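Local coordinates for regulatory protein RecX (Lactobacillus reuteri, PDB 3D5L), which probably modulates the activity of RecA, the central recombinase of bacterial DNA repair, at residues Tyr26-Ala31 with Ala52-Ala57; Arg172-Asn175 with Arg180-Gln183; Lys184-Leu189 with Ser197-Ile202. All blocks are in the same frame, centred on the assembly; numbering follows the deposited sequence.

Interaction 1: Tyr26-Ala31 with Ala52-Ala57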
# COMPACT_ATOMS: atom_id res chain seq x y z
N TYR A 26 39.96 -3.02 -2.84
CA TYR A 26 38.52 -2.91 -2.63
C TYR A 26 38.14 -1.45 -2.41
O TYR A 26 38.76 -0.76 -1.58
CB TYR A 26 38.09 -3.72 -1.42
CG TYR A 26 36.61 -3.56 -1.10
CD1 TYR A 26 35.63 -4.18 -1.89
CD2 TYR A 26 36.20 -2.75 -0.05
CE1 TYR A 26 34.28 -3.98 -1.64
CE2 TYR A 26 34.84 -2.55 0.21
CZ TYR A 26 33.90 -3.16 -0.59
OH TYR A 26 32.56 -2.95 -0.33
N ALA A 27 37.12 -0.98 -3.13
CA ALA A 27 36.67 0.40 -3.01
C ALA A 27 35.24 0.54 -2.48
O ALA A 27 35.01 1.22 -1.48
CB ALA A 27 36.80 1.11 -4.35
N PHE A 28 34.27 -0.08 -3.15
CA PHE A 28 32.88 0.04 -2.69
C PHE A 28 31.95 -0.97 -3.33
O PHE A 28 32.29 -1.60 -4.33
CB PHE A 28 32.38 1.47 -2.94
CG PHE A 28 32.45 1.90 -4.38
CD1 PHE A 28 31.45 1.55 -5.27
CD2 PHE A 28 33.53 2.63 -4.84
CE1 PHE A 28 31.52 1.93 -6.60
CE2 PHE A 28 33.62 3.02 -6.17
CZ PHE A 28 32.61 2.67 -7.06
N PRO A 29 30.74 -1.13 -2.76
CA PRO A 29 29.79 -2.09 -3.32
C PRO A 29 28.70 -1.34 -4.07
O PRO A 29 28.42 -0.17 -3.80
CB PRO A 29 29.25 -2.75 -2.08
CG PRO A 29 29.01 -1.53 -1.21
CD PRO A 29 30.26 -0.65 -1.45
N VAL A 30 28.08 -2.02 -5.03
CA VAL A 30 27.02 -1.41 -5.80
C VAL A 30 25.96 -2.44 -6.09
O VAL A 30 26.28 -3.59 -6.36
CB VAL A 30 27.54 -0.83 -7.13
CG1 VAL A 30 28.33 0.45 -6.88
CG2 VAL A 30 28.44 -1.84 -7.83
N ALA A 31 24.70 -2.04 -5.99
CA ALA A 31 23.60 -2.93 -6.30
C ALA A 31 23.75 -3.15 -7.80
O ALA A 31 24.43 -2.38 -8.48
CB ALA A 31 22.24 -2.24 -5.99
N ALA A 52 30.50 9.65 -5.88
CA ALA A 52 29.55 10.14 -4.89
C ALA A 52 28.13 9.93 -5.39
O ALA A 52 27.23 9.61 -4.62
CB ALA A 52 29.80 11.62 -4.61
N ALA A 53 27.94 10.10 -6.70
CA ALA A 53 26.64 9.92 -7.31
C ALA A 53 26.29 8.43 -7.36
O ALA A 53 25.12 8.06 -7.36
CB ALA A 53 26.64 10.51 -8.73
N ILE A 54 27.32 7.58 -7.41
CA ILE A 54 27.12 6.13 -7.43
C ILE A 54 26.61 5.74 -6.05
O ILE A 54 25.68 4.94 -5.91
CB ILE A 54 28.46 5.39 -7.74
CG1 ILE A 54 28.76 5.47 -9.24
CG2 ILE A 54 28.39 3.94 -7.29
CD1 ILE A 54 30.07 4.83 -9.66
N ALA A 55 27.21 6.35 -5.03
CA ALA A 55 26.82 6.11 -3.65
C ALA A 55 25.35 6.49 -3.42
O ALA A 55 24.59 5.70 -2.89
CB ALA A 55 27.72 6.92 -2.72
N THR A 56 24.98 7.70 -3.81
CA THR A 56 23.60 8.17 -3.64
C THR A 56 22.62 7.24 -4.36
O THR A 56 21.54 6.93 -3.84
CB THR A 56 23.39 9.60 -4.19
OG1 THR A 56 24.38 10.49 -3.64
CG2 THR A 56 22.00 10.11 -3.82
N ALA A 57 22.99 6.82 -5.56
CA ALA A 57 22.14 5.93 -6.34
C ALA A 57 22.01 4.59 -5.62
O ALA A 57 20.93 4.02 -5.56
CB ALA A 57 22.71 5.74 -7.73
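With CG1 of I54 beside the backbone N (chi1 -78°), CG2 swings anti to that nitrogen, and it is this methyl that meets both V30 and F28 of the strand. CG1 of V30 comes to 3.5 Å from CG2 of I54. On F28, CG sits between backbone N and carbonyl carbon (chi1 58°), standing the ring up from the strand until CE1 lies 3.8 Å from the same CG2. The methyl approaches the ring obliquely, while CG1 of V30 meets the ring of F28 at its edge, in plane, so the three groups form one apolar cluster. F28 and V30 face helix 48-71 because strand side chains alternate, and P29 between them turns away. Just ahead, A27 and F28 both face I20, a classic beta bulge. V34, F38 and L40 add to the packing around I54, and L35 to that around V30. The contact thus lays the edge strand 25-31 of the antiparallel sheet against the helix. Being made wholly of hydrocarbon, it has no directional bond and relies on shape and exclusion of water.

Interaction 2: Arg172-Asn175 with Arg180-Gln183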
# COMPACT_ATOMS: atom_id res chain seq x y z
N ARG A 172 -29.30 -6.30 20.69
CA ARG A 172 -28.42 -5.57 21.58
C ARG A 172 -29.16 -4.49 22.38
O ARG A 172 -28.77 -4.20 23.51
CB ARG A 172 -27.28 -4.93 20.78
CG ARG A 172 -26.33 -4.09 21.63
CD ARG A 172 -25.31 -3.36 20.78
NE ARG A 172 -24.43 -4.27 20.06
CZ ARG A 172 -23.42 -3.88 19.28
NH1 ARG A 172 -23.16 -2.59 19.12
NH2 ARG A 172 -22.67 -4.78 18.65
N TYR A 173 -30.21 -3.91 21.81
CA TYR A 173 -30.98 -2.86 22.49
C TYR A 173 -32.40 -3.29 22.81
O TYR A 173 -33.32 -2.46 22.82
CB TYR A 173 -31.02 -1.59 21.64
CG TYR A 173 -29.66 -1.01 21.36
CD1 TYR A 173 -28.90 -0.45 22.39
CD2 TYR A 173 -29.13 -1.03 20.08
CE1 TYR A 173 -27.62 0.08 22.14
CE2 TYR A 173 -27.86 -0.51 19.81
CZ TYR A 173 -27.11 0.04 20.84
OH TYR A 173 -25.86 0.57 20.57
N ARG A 174 -32.57 -4.59 23.06
CA ARG A 174 -33.86 -5.20 23.38
C ARG A 174 -34.44 -4.68 24.68
O ARG A 174 -35.62 -4.88 24.96
CB ARG A 174 -33.70 -6.72 23.49
CG ARG A 174 -32.69 -7.16 24.56
CD ARG A 174 -32.72 -8.67 24.87
NE ARG A 174 -32.40 -9.51 23.72
CZ ARG A 174 -33.27 -9.85 22.76
NH1 ARG A 174 -34.53 -9.42 22.80
NH2 ARG A 174 -32.87 -10.61 21.74
N ASN A 175 -33.61 -4.02 25.47
CA ASN A 175 -33.99 -3.47 26.76
C ASN A 175 -34.73 -2.13 26.68
O ASN A 175 -35.43 -1.74 27.62
CB ASN A 175 -32.73 -3.30 27.60
CG ASN A 175 -31.72 -2.39 26.95
OD1 ASN A 175 -31.30 -2.62 25.80
ND2 ASN A 175 -31.31 -1.34 27.67
N ARG A 180 -37.52 4.18 21.00
CA ARG A 180 -36.09 4.34 21.21
C ARG A 180 -35.31 3.21 20.60
O ARG A 180 -34.24 3.41 20.04
CB ARG A 180 -35.74 4.41 22.69
CG ARG A 180 -35.92 5.76 23.32
CD ARG A 180 -35.51 5.72 24.78
NE ARG A 180 -35.71 7.00 25.45
CZ ARG A 180 -35.12 8.13 25.09
NH1 ARG A 180 -34.29 8.15 24.05
NH2 ARG A 180 -35.34 9.25 25.78
N ARG A 181 -35.87 2.01 20.69
CA ARG A 181 -35.21 0.82 20.18
C ARG A 181 -35.01 0.90 18.68
O ARG A 181 -33.92 0.66 18.18
CB ARG A 181 -36.02 -0.42 20.53
CG ARG A 181 -35.29 -1.72 20.32
CD ARG A 181 -36.23 -2.86 20.63
NE ARG A 181 -35.58 -4.15 20.50
CZ ARG A 181 -36.20 -5.31 20.65
NH1 ARG A 181 -37.50 -5.33 20.94
NH2 ARG A 181 -35.54 -6.45 20.52
N GLU A 182 -36.08 1.25 17.97
CA GLU A 182 -36.03 1.37 16.52
C GLU A 182 -35.05 2.47 16.09
O GLU A 182 -34.17 2.24 15.26
CB GLU A 182 -37.42 1.66 15.95
CG GLU A 182 -38.60 1.00 16.68
CD GLU A 182 -38.61 -0.52 16.61
OE1 GLU A 182 -38.56 -1.07 15.48
OE2 GLU A 182 -38.70 -1.18 17.68
N GLN A 183 -35.19 3.67 16.66
CA GLN A 183 -34.31 4.79 16.31
C GLN A 183 -32.84 4.41 16.46
O GLN A 183 -32.02 4.73 15.60
CB GLN A 183 -34.60 6.01 17.18
CG GLN A 183 -36.03 6.52 17.14
CD GLN A 183 -36.19 7.84 17.89
OE1 GLN A 183 -36.25 8.91 17.27
NE2 GLN A 183 -36.24 7.78 19.22
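Y173 O lies against the aliphatic shaft of R181, with CG of R181 3.3 Å and CD of R181 3.7 Å from this carbonyl oxygen. The polar end of R181 goes further: its NH2 is hydrogen-bonded to F170 O, near the C-terminal end of helix 155-172. An extended side chain makes that reach possible, since CG stands anti to the backbone N (chi1 -167°) and the chain runs straight on to NE. Along the way the guanidinium slides over the backbone of R174, whose CA lies 3.2 Å above the guanidinium plane of R181, toward its rim. CB of R174 completes the touch, 3.5 Å from NH2 of R181. R174 and R181 then run side by side in the same direction, their guanidinium planes 64° apart, and NH1 of R174 comes to 3.9 Å from NH2 of R181. Y173, the first residue to leave helical geometry, points its CB toward residues 180-183, but its ring leads off from them to lie against K184, the next residue of helix 178-191, with CG of R172 over the centre of one face. The contact closes the short turn between two helices of the third three-helix domain. Two like charges at the surface probably repel mildly, a cost likely to be offset by the carbonyl of F170, where the helix end would add partial negative charge near R181.

Interaction 3: Lys184-Leu189 with Ser197-Ile202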
# COMPACT_ATOMS: atom_id res chain seq x y z
N LYS A 184 -32.52 3.73 17.55
CA LYS A 184 -31.15 3.30 17.83
C LYS A 184 -30.63 2.40 16.69
O LYS A 184 -29.45 2.43 16.36
CB LYS A 184 -31.13 2.52 19.16
CG LYS A 184 -29.76 2.40 19.78
CD LYS A 184 -29.24 3.76 20.21
CE LYS A 184 -27.80 3.67 20.70
NZ LYS A 184 -27.33 5.00 21.19
N VAL A 185 -31.52 1.60 16.12
CA VAL A 185 -31.16 0.72 15.03
C VAL A 185 -31.00 1.52 13.73
O VAL A 185 -30.09 1.25 12.95
CB VAL A 185 -32.24 -0.38 14.82
CG1 VAL A 185 -31.90 -1.19 13.59
CG2 VAL A 185 -32.33 -1.28 16.05
N GLN A 186 -31.87 2.50 13.51
CA GLN A 186 -31.81 3.35 12.32
C GLN A 186 -30.49 4.11 12.35
O GLN A 186 -29.74 4.11 11.39
CB GLN A 186 -32.93 4.39 12.31
CG GLN A 186 -34.35 3.87 12.31
CD GLN A 186 -35.35 5.01 12.23
OE1 GLN A 186 -35.53 5.63 11.18
NE2 GLN A 186 -36.01 5.30 13.36
N GLN A 187 -30.24 4.77 13.47
CA GLN A 187 -29.02 5.54 13.64
C GLN A 187 -27.78 4.65 13.54
O GLN A 187 -26.78 5.04 12.94
CB GLN A 187 -29.06 6.27 14.98
CG GLN A 187 -30.00 7.48 14.98
CD GLN A 187 -30.27 8.05 16.38
OE1 GLN A 187 -29.35 8.27 17.16
NE2 GLN A 187 -31.54 8.28 16.68
N GLY A 188 -27.86 3.45 14.12
CA GLY A 188 -26.73 2.54 14.07
C GLY A 188 -26.36 2.19 12.63
O GLY A 188 -25.19 2.17 12.27
N LEU A 189 -27.37 1.92 11.81
CA LEU A 189 -27.11 1.59 10.42
C LEU A 189 -26.47 2.77 9.70
O LEU A 189 -25.54 2.59 8.92
CB LEU A 189 -28.40 1.18 9.71
CG LEU A 189 -28.58 -0.31 9.36
CD1 LEU A 189 -28.51 -1.17 10.62
CD2 LEU A 189 -29.92 -0.50 8.66
N SER A 197 -32.58 5.13 3.07
CA SER A 197 -33.46 4.26 2.30
C SER A 197 -33.24 2.77 2.49
O SER A 197 -34.00 1.96 1.95
CB SER A 197 -33.36 4.61 0.81
OG SER A 197 -32.00 4.69 0.41
N VAL A 198 -32.20 2.40 3.24
CA VAL A 198 -31.91 0.99 3.47
C VAL A 198 -32.73 0.44 4.63
O VAL A 198 -33.14 -0.72 4.61
CB VAL A 198 -30.42 0.75 3.77
CG1 VAL A 198 -30.15 -0.73 3.98
CG2 VAL A 198 -29.57 1.29 2.62
N TYR A 199 -32.97 1.27 5.63
CA TYR A 199 -33.77 0.84 6.77
C TYR A 199 -35.20 0.67 6.25
O TYR A 199 -35.88 -0.29 6.59
CB TYR A 199 -33.73 1.87 7.89
CG TYR A 199 -34.57 1.47 9.08
CD1 TYR A 199 -34.25 0.34 9.83
CD2 TYR A 199 -35.73 2.18 9.42
CE1 TYR A 199 -35.06 -0.08 10.89
CE2 TYR A 199 -36.54 1.77 10.48
CZ TYR A 199 -36.21 0.64 11.20
OH TYR A 199 -37.03 0.20 12.23
N GLU A 200 -35.62 1.62 5.43
CA GLU A 200 -36.95 1.59 4.82
C GLU A 200 -36.89 0.57 3.69
O GLU A 200 -37.19 0.87 2.53
CB GLU A 200 -37.29 2.98 4.26
CG GLU A 200 -38.64 3.08 3.53
CD GLU A 200 -39.73 3.74 4.35
OE1 GLU A 200 -40.89 3.78 3.88
OE2 GLU A 200 -39.43 4.23 5.46
N MET A 201 -36.48 -0.65 4.02
CA MET A 201 -36.37 -1.70 3.02
C MET A 201 -36.21 -3.04 3.72
O MET A 201 -36.52 -4.09 3.17
CB MET A 201 -35.15 -1.44 2.12
CG MET A 201 -34.98 -2.44 0.99
SD MET A 201 -33.43 -2.24 0.08
CE MET A 201 -33.86 -0.88 -1.02
N ILE A 202 -35.73 -2.97 4.96
CA ILE A 202 -35.50 -4.17 5.74
C ILE A 202 -36.28 -4.14 7.05
O ILE A 202 -36.30 -5.12 7.78
CB ILE A 202 -34.00 -4.33 6.06
CG1 ILE A 202 -33.49 -3.05 6.74
CG2 ILE A 202 -33.23 -4.62 4.78
CD1 ILE A 202 -32.07 -3.15 7.23
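Helix 184-189 and the weakly bonded helical segment 197-202 run at 131° between their N-to-C directions, with axes 10.0 Å apart at closest approach, and they bring Q186 and Y199 nearest, CA to CA at 6.4 Å. Y199 carries most of the contact. Its CG stands anti to the backbone N (chi1 179°), which sends the ring out from its own helix to the side of the other. There CG of Q186 comes over one face, 3.7 Å from the centroid of the Y199 ring and close to the ring normal, a CH-pi contact. The glutamine chain, extended beyond CG, then carries its amide along the ring, the two planes only 25° apart, with OE1 of Q186 3.9 Å from CD2 of Y199. V185 adds CG1, which meets CE1 of Y199 obliquely at 4.3 Å. An alanine at Q186 would remove CG and the amide, and is likely to leave that ring face without its cover and the tyrosine freer to turn. Deeper in, L189 and I202 reach toward each other tip to tip, CD2 of L189 to CD1 of I202 at 3.7 Å. Both also pack on helix 155-172, L189 against L165 and I202 against A162, while V185 meets F170 of the same helix, an arrangement consistent with a part of the hydrophobic core of the third three-helix domain. The chemistry is graded accordingly: purely aliphatic contacts lie inside, and toward the partly exposed margin an aromatic face is lined by the CG methylene and flat amide of a glutamine.

How the interactions relate
Followed from the N terminus, the three contacts come in series, none nesting in or crossing another. Interaction 1 closes a loop of 20 residues, tying the edge strand of the N-terminal sheet to helix 48-71. The helices from 78-87 to 143-149 then pass before interaction 2 closes the short connection between helices 155-172 and 178-191, with four residues between its segments. Interaction 3 follows at once, joining helix 178-191 to helix 196-202 across seven residues. Interactions 2 and 3 share helix 178-191 and touch where CE2 of Y173 lies 3.5 Å from CG of K184. Interaction 1 is remote, its centre about 68 and 62 Å from theirs, on the opposite side of this elongated chain's centre.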